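Local coordinates for acyl-CoA dehydrogenase domain protein Tcur3483 (PDB 6WY9), which probably acts as an FAD-dependent oxidoreductase on CH-CH groups of its donors, as a member of the acyl-CoA dehydrogenase family, at residues A[158-163]-A[173-178]; A[292-297]-A[348-353]. All coordinates share one frame; numbering follows the deposited sequence.

Interactions 1 and 2 share no element of the fold. They lie on opposite sides of the chain's centre, with about 23 Å between their nearest atoms. Interaction 1 joins two strands of a beta hairpin in the middle domain, and one of its segments runs on to the flavin. Interaction 2 joins two helices of the C-terminal domain, away from the annotated sites, where a second copy and chains of another protein meet the chain. Both are largely buried and similar in extent, but the chemistry differs. At 158-163 and 173-178 a buried hydroxyl and a lysine share an outside carboxylate. At 292-297 and 348-353 the contact is mainly apolar, with no hydrogen bond across it.

Interaction 1: residues A[158-163]-A[173-178]; sequences LTTRAV and GSKIFT. With FDA (dihydroflavine-adenine dinucleotide), chain C.
Thr160 meets Gly173, Ser174 and Lys175 in a buried, partly polar contact at the end of a beta hairpin. The Thr160 hydroxyl does most of the touching. Ser174 N gives a weak hydrogen bond to Thr160 OG1 at 3.3 Å, bent to 130°. OG1 lies beside the backbone N, anti to the carbonyl carbon (chi1 -68°), and this turns it to the second strand. Thr160 CG2 rests 4.0 Å from Gly173 CA. A beta carbon on Gly173 would run into OG1. The hairpin, strands 161-164 and 168-176, edges the antiparallel sheet of the middle domain, and the backbones of Thr160 and Ala162 bond on to Arg192. Lys175 bends at chi2 (-76°) and then extends, bringing CE to 3.5 Å from Thr160 OG1. Its NZ lies 4.1 Å from Leu158 CB. The ammonium forms a salt bridge with Glu148, which also bonds Thr160 OG1, and hydrogen bonds with the carbonyls of Tyr146 and Ala190. A methionine in its place would probably leave the Glu148 carboxylate without its cation and those two carbonyls without this donor. Phe177 lies in the flavin pocket. Its CB packs 3.5 Å from C9A of the dihydroflavin, while Ile176 CG1 covers one ring face.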
# COMPACT_ATOMS: atom_id res chain seq x y z
N LEU A 158 15.38 -30.92 3.29
CA LEU A 158 14.56 -32.11 3.08
C LEU A 158 15.27 -33.36 3.61
O LEU A 158 16.51 -33.44 3.63
CB LEU A 158 14.22 -32.24 1.59
CG LEU A 158 15.45 -32.38 0.69
CD1 LEU A 158 16.00 -33.84 0.64
CD2 LEU A 158 15.20 -31.76 -0.73
N THR A 159 14.48 -34.34 4.06
CA THR A 159 14.99 -35.55 4.69
C THR A 159 14.55 -36.83 4.01
O THR A 159 15.00 -37.90 4.43
CB THR A 159 14.55 -35.63 6.16
OG1 THR A 159 13.11 -35.56 6.22
CG2 THR A 159 15.14 -34.46 6.97
N THR A 160 13.66 -36.77 3.01
CA THR A 160 13.38 -37.97 2.24
C THR A 160 14.71 -38.55 1.78
O THR A 160 15.52 -37.84 1.18
CB THR A 160 12.46 -37.67 1.04
OG1 THR A 160 11.15 -37.30 1.49
CG2 THR A 160 12.35 -38.92 0.11
N ARG A 161 14.96 -39.80 2.09
CA ARG A 161 16.29 -40.36 1.91
C ARG A 161 16.27 -41.41 0.82
O ARG A 161 15.29 -42.13 0.62
CB ARG A 161 16.82 -40.99 3.21
CG ARG A 161 16.21 -42.32 3.53
CD ARG A 161 16.95 -43.05 4.66
NE ARG A 161 16.50 -44.43 4.83
CZ ARG A 161 15.80 -44.88 5.87
NH1 ARG A 161 15.47 -44.07 6.86
NH2 ARG A 161 15.43 -46.16 5.92
N ALA A 162 17.39 -41.49 0.10
CA ALA A 162 17.62 -42.51 -0.90
C ALA A 162 18.98 -43.10 -0.60
O ALA A 162 19.98 -42.36 -0.61
CB ALA A 162 17.56 -41.94 -2.32
N VAL A 163 19.03 -44.39 -0.28
CA VAL A 163 20.25 -45.06 0.14
C VAL A 163 20.68 -46.07 -0.93
O VAL A 163 19.84 -46.78 -1.49
CB VAL A 163 20.07 -45.78 1.50
CG1 VAL A 163 19.68 -44.80 2.58
CG2 VAL A 163 19.04 -46.89 1.38
N GLY A 173 10.50 -41.81 2.56
CA GLY A 173 10.11 -40.49 3.03
C GLY A 173 8.71 -40.18 2.54
O GLY A 173 7.95 -41.09 2.21
N SER A 174 8.42 -38.89 2.47
CA SER A 174 7.13 -38.43 1.98
C SER A 174 7.29 -37.00 1.48
O SER A 174 8.24 -36.31 1.85
CB SER A 174 6.08 -38.48 3.09
OG SER A 174 6.34 -37.38 3.94
N LYS A 175 6.32 -36.56 0.66
CA LYS A 175 6.26 -35.20 0.17
C LYS A 175 4.83 -34.69 0.32
O LYS A 175 3.89 -35.47 0.50
CB LYS A 175 6.70 -35.08 -1.31
CG LYS A 175 8.14 -35.58 -1.58
CD LYS A 175 9.21 -34.57 -1.11
CE LYS A 175 10.63 -35.17 -1.24
NZ LYS A 175 11.72 -34.13 -0.98
N ILE A 176 4.65 -33.39 0.24
CA ILE A 176 3.33 -32.81 0.48
C ILE A 176 3.07 -31.76 -0.58
O ILE A 176 3.99 -31.09 -1.07
CB ILE A 176 3.23 -32.24 1.93
CG1 ILE A 176 1.82 -31.68 2.21
CG2 ILE A 176 4.28 -31.16 2.15
CD1 ILE A 176 1.37 -31.73 3.68
N PHE A 177 1.80 -31.63 -0.97
CA PHE A 177 1.41 -30.72 -2.05
C PHE A 177 2.04 -31.12 -3.40
O PHE A 177 2.38 -30.27 -4.23
CB PHE A 177 1.72 -29.24 -1.74
CG PHE A 177 1.28 -28.79 -0.38
CD1 PHE A 177 -0.06 -28.78 -0.03
CD2 PHE A 177 2.23 -28.40 0.57
CE1 PHE A 177 -0.46 -28.41 1.27
CE2 PHE A 177 1.83 -28.00 1.87
CZ PHE A 177 0.48 -28.01 2.22
N THR A 178 2.14 -32.42 -3.64
CA THR A 178 2.66 -32.94 -4.91
C THR A 178 1.56 -32.85 -5.96
O THR A 178 0.87 -33.83 -6.21
CB THR A 178 3.11 -34.40 -4.75
OG1 THR A 178 3.86 -34.57 -3.53
CG2 THR A 178 3.95 -34.81 -5.93
PA FDA C . 6.48 -22.46 5.07
O1A FDA C . 5.92 -22.91 6.37
O2A FDA C . 7.94 -22.80 4.71
O5B FDA C . 6.49 -20.76 5.07
C5B FDA C . 5.18 -20.34 5.31
C4B FDA C . 5.19 -18.80 5.21
O4B FDA C . 6.29 -18.35 6.14
C3B FDA C . 5.69 -18.28 3.86
O3B FDA C . 4.67 -18.11 2.95
C2B FDA C . 6.22 -16.91 4.24
O2B FDA C . 5.17 -15.93 4.58
C1B FDA C . 6.96 -17.17 5.59
N9A FDA C . 8.40 -17.39 5.47
C8A FDA C . 9.09 -18.60 5.21
N7A FDA C . 10.41 -18.44 5.23
C5A FDA C . 10.60 -17.10 5.50
C6A FDA C . 11.78 -16.34 5.61
N6A FDA C . 13.00 -16.90 5.47
N1A FDA C . 11.72 -15.02 5.86
C2A FDA C . 10.45 -14.52 5.99
N3A FDA C . 9.24 -15.12 5.90
C4A FDA C . 9.36 -16.43 5.66
N1 FDA C . 5.52 -28.38 -3.84
C2 FDA C . 6.12 -29.46 -4.53
O2 FDA C . 7.15 -30.00 -4.07
N3 FDA C . 5.50 -29.85 -5.71
C4 FDA C . 4.32 -29.26 -6.24
O4 FDA C . 3.84 -29.70 -7.27
C4X FDA C . 3.78 -28.17 -5.47
N5 FDA C . 2.62 -27.54 -5.92
C5X FDA C . 1.85 -26.88 -5.00
C6 FDA C . 0.56 -26.60 -5.25
C7 FDA C . -0.21 -25.94 -4.26
C7M FDA C . -1.57 -25.67 -4.56
C8 FDA C . 0.31 -25.55 -3.09
C8M FDA C . -0.49 -24.85 -2.06
C9 FDA C . 1.65 -25.80 -2.84
C9A FDA C . 2.41 -26.48 -3.79
N10 FDA C . 3.77 -26.74 -3.56
C10 FDA C . 4.35 -27.77 -4.31
C1' FDA C . 4.34 -26.43 -2.22
C2' FDA C . 5.04 -25.04 -2.21
O2' FDA C . 6.20 -25.08 -2.89
C3' FDA C . 5.24 -24.74 -0.65
O3' FDA C . 4.00 -24.47 -0.03
C4' FDA C . 6.22 -23.59 -0.45
O4' FDA C . 7.48 -24.06 -0.81
C5' FDA C . 6.11 -23.11 1.02
O5' FDA C . 6.49 -24.17 1.85
P FDA C . 5.47 -24.25 3.12
O1P FDA C . 4.15 -24.40 2.54
O2P FDA C . 6.02 -25.32 4.06
O3P FDA C . 5.45 -22.79 3.91

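Interaction 2: residues A[292-297]-A[348-353]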
# COMPACT_ATOMS: atom_id res chain seq x y z
N PRO A 292 -16.80 6.82 -11.37
CA PRO A 292 -15.39 7.25 -11.26
C PRO A 292 -14.50 6.23 -10.55
O PRO A 292 -13.36 5.99 -10.99
CB PRO A 292 -15.51 8.57 -10.48
CG PRO A 292 -16.82 9.13 -10.98
CD PRO A 292 -17.74 7.92 -11.08
N TRP A 293 -14.98 5.61 -9.45
CA TRP A 293 -14.10 4.72 -8.71
C TRP A 293 -13.71 3.52 -9.55
O TRP A 293 -12.58 3.03 -9.46
CB TRP A 293 -14.72 4.27 -7.38
CG TRP A 293 -15.97 3.35 -7.46
CD1 TRP A 293 -17.29 3.73 -7.32
CD2 TRP A 293 -15.98 1.92 -7.55
NE1 TRP A 293 -18.12 2.61 -7.38
CE2 TRP A 293 -17.33 1.49 -7.51
CE3 TRP A 293 -14.97 0.96 -7.68
CZ2 TRP A 293 -17.69 0.13 -7.60
CZ3 TRP A 293 -15.34 -0.41 -7.78
CH2 TRP A 293 -16.66 -0.79 -7.73
N VAL A 294 -14.63 3.05 -10.40
CA VAL A 294 -14.34 1.91 -11.27
C VAL A 294 -13.26 2.28 -12.29
O VAL A 294 -12.31 1.52 -12.54
CB VAL A 294 -15.64 1.46 -11.98
CG1 VAL A 294 -15.35 0.50 -13.17
CG2 VAL A 294 -16.69 0.84 -10.95
N ARG A 295 -13.44 3.43 -12.94
CA ARG A 295 -12.47 3.90 -13.92
C ARG A 295 -11.07 4.00 -13.30
O ARG A 295 -10.08 3.56 -13.90
CB ARG A 295 -12.90 5.24 -14.53
CG ARG A 295 -14.05 5.09 -15.47
CD ARG A 295 -14.38 6.42 -16.14
NE ARG A 295 -15.54 6.30 -17.02
CZ ARG A 295 -15.79 7.13 -18.02
NH1 ARG A 295 -14.97 8.14 -18.28
NH2 ARG A 295 -16.85 6.95 -18.76
N ARG A 296 -10.99 4.58 -12.10
CA ARG A 296 -9.70 4.73 -11.42
C ARG A 296 -9.07 3.37 -11.11
O ARG A 296 -7.84 3.20 -11.25
CB ARG A 296 -9.85 5.56 -10.14
CG ARG A 296 -8.56 5.50 -9.24
CD ARG A 296 -8.77 6.04 -7.83
NE ARG A 296 -7.56 5.85 -7.06
CZ ARG A 296 -6.82 6.85 -6.62
NH1 ARG A 296 -7.20 8.09 -6.82
NH2 ARG A 296 -5.71 6.60 -5.92
N ASP A 297 -9.87 2.41 -10.64
CA ASP A 297 -9.34 1.08 -10.33
C ASP A 297 -8.89 0.33 -11.59
O ASP A 297 -7.93 -0.45 -11.56
CB ASP A 297 -10.40 0.24 -9.59
CG ASP A 297 -10.55 0.62 -8.11
OD1 ASP A 297 -9.81 1.50 -7.63
OD2 ASP A 297 -11.42 0.03 -7.40
N THR A 348 -12.83 -8.02 -8.50
CA THR A 348 -13.94 -8.49 -7.69
C THR A 348 -14.79 -7.30 -7.18
O THR A 348 -16.03 -7.35 -7.22
CB THR A 348 -13.41 -9.34 -6.50
OG1 THR A 348 -12.86 -10.56 -7.00
CG2 THR A 348 -14.56 -9.70 -5.54
N GLY A 349 -14.13 -6.27 -6.66
CA GLY A 349 -14.88 -5.08 -6.25
C GLY A 349 -15.70 -4.49 -7.39
O GLY A 349 -16.87 -4.15 -7.21
N ILE A 350 -15.10 -4.40 -8.58
CA ILE A 350 -15.82 -3.81 -9.72
C ILE A 350 -17.04 -4.63 -10.09
O ILE A 350 -18.06 -4.09 -10.55
CB ILE A 350 -14.87 -3.65 -10.93
CG1 ILE A 350 -13.80 -2.58 -10.58
CG2 ILE A 350 -15.69 -3.33 -12.22
CD1 ILE A 350 -12.57 -2.53 -11.64
N LEU A 351 -16.97 -5.95 -9.89
CA LEU A 351 -18.09 -6.81 -10.20
C LEU A 351 -19.27 -6.63 -9.25
O LEU A 351 -20.35 -7.15 -9.54
CB LEU A 351 -17.64 -8.28 -10.22
CG LEU A 351 -16.66 -8.68 -11.32
CD1 LEU A 351 -16.37 -10.21 -11.24
CD2 LEU A 351 -17.27 -8.39 -12.68
N GLY A 352 -19.11 -5.90 -8.14
CA GLY A 352 -20.29 -5.67 -7.33
C GLY A 352 -20.80 -6.94 -6.69
O GLY A 352 -20.05 -7.88 -6.37
N ALA A 353 -22.13 -7.00 -6.54
CA ALA A 353 -22.78 -8.09 -5.84
C ALA A 353 -22.47 -9.45 -6.49
O ALA A 353 -22.38 -10.46 -5.78
CB ALA A 353 -24.30 -7.84 -5.81
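Ile350 is received by Trp293, Val294 and Asp297, one turn of helix 292-321. Each of its branches has its own partner. CG1 lies 3.9 Å from Trp293 CZ3. CG2 lies 4.0 Å from Val294 CG1. CD1 ends 4.1 Å from Asp297 CB, so it meets the aliphatic part of the aspartate. Ile350 CG1 is anti to the carbonyl carbon (chi1 -67°) and the chain then extends (chi2 169°), which carries CD1 across to the other helix.

Trp293 has CG between its backbone N and carbonyl carbon (chi1 67°), and this places its six-membered ring against the backbone of Gly349 and Ile350. CH2 comes 3.4 Å from Gly349 O, which sits at the ring edge near its plane. The same carbon is 3.7 Å from Ile350 CA. Val294 CG2 lies 3.3 Å above the plane on one face of the indole, over the ring centre, and probably helps to fix the ring's tilt. Asp297 OD2 is at the ring edge, in plane. This carboxylate oxygen is also hydrogen-bonded to a polar side chain on a chain of another protein in the assembly.

No hydrogen bond crosses between the segments. Gly349 O, which Trp293 CH2 meets, also accepts a bond from Gly352 N at 3.0 Å within its own segment.

The contact joins the start of helix 292-321 to the last part of helix 326-350 in the C-terminal domain. Helix 263-286 packs on Ile350 through Val279, and Val288 in the following loop touches both Ile350 and Val294.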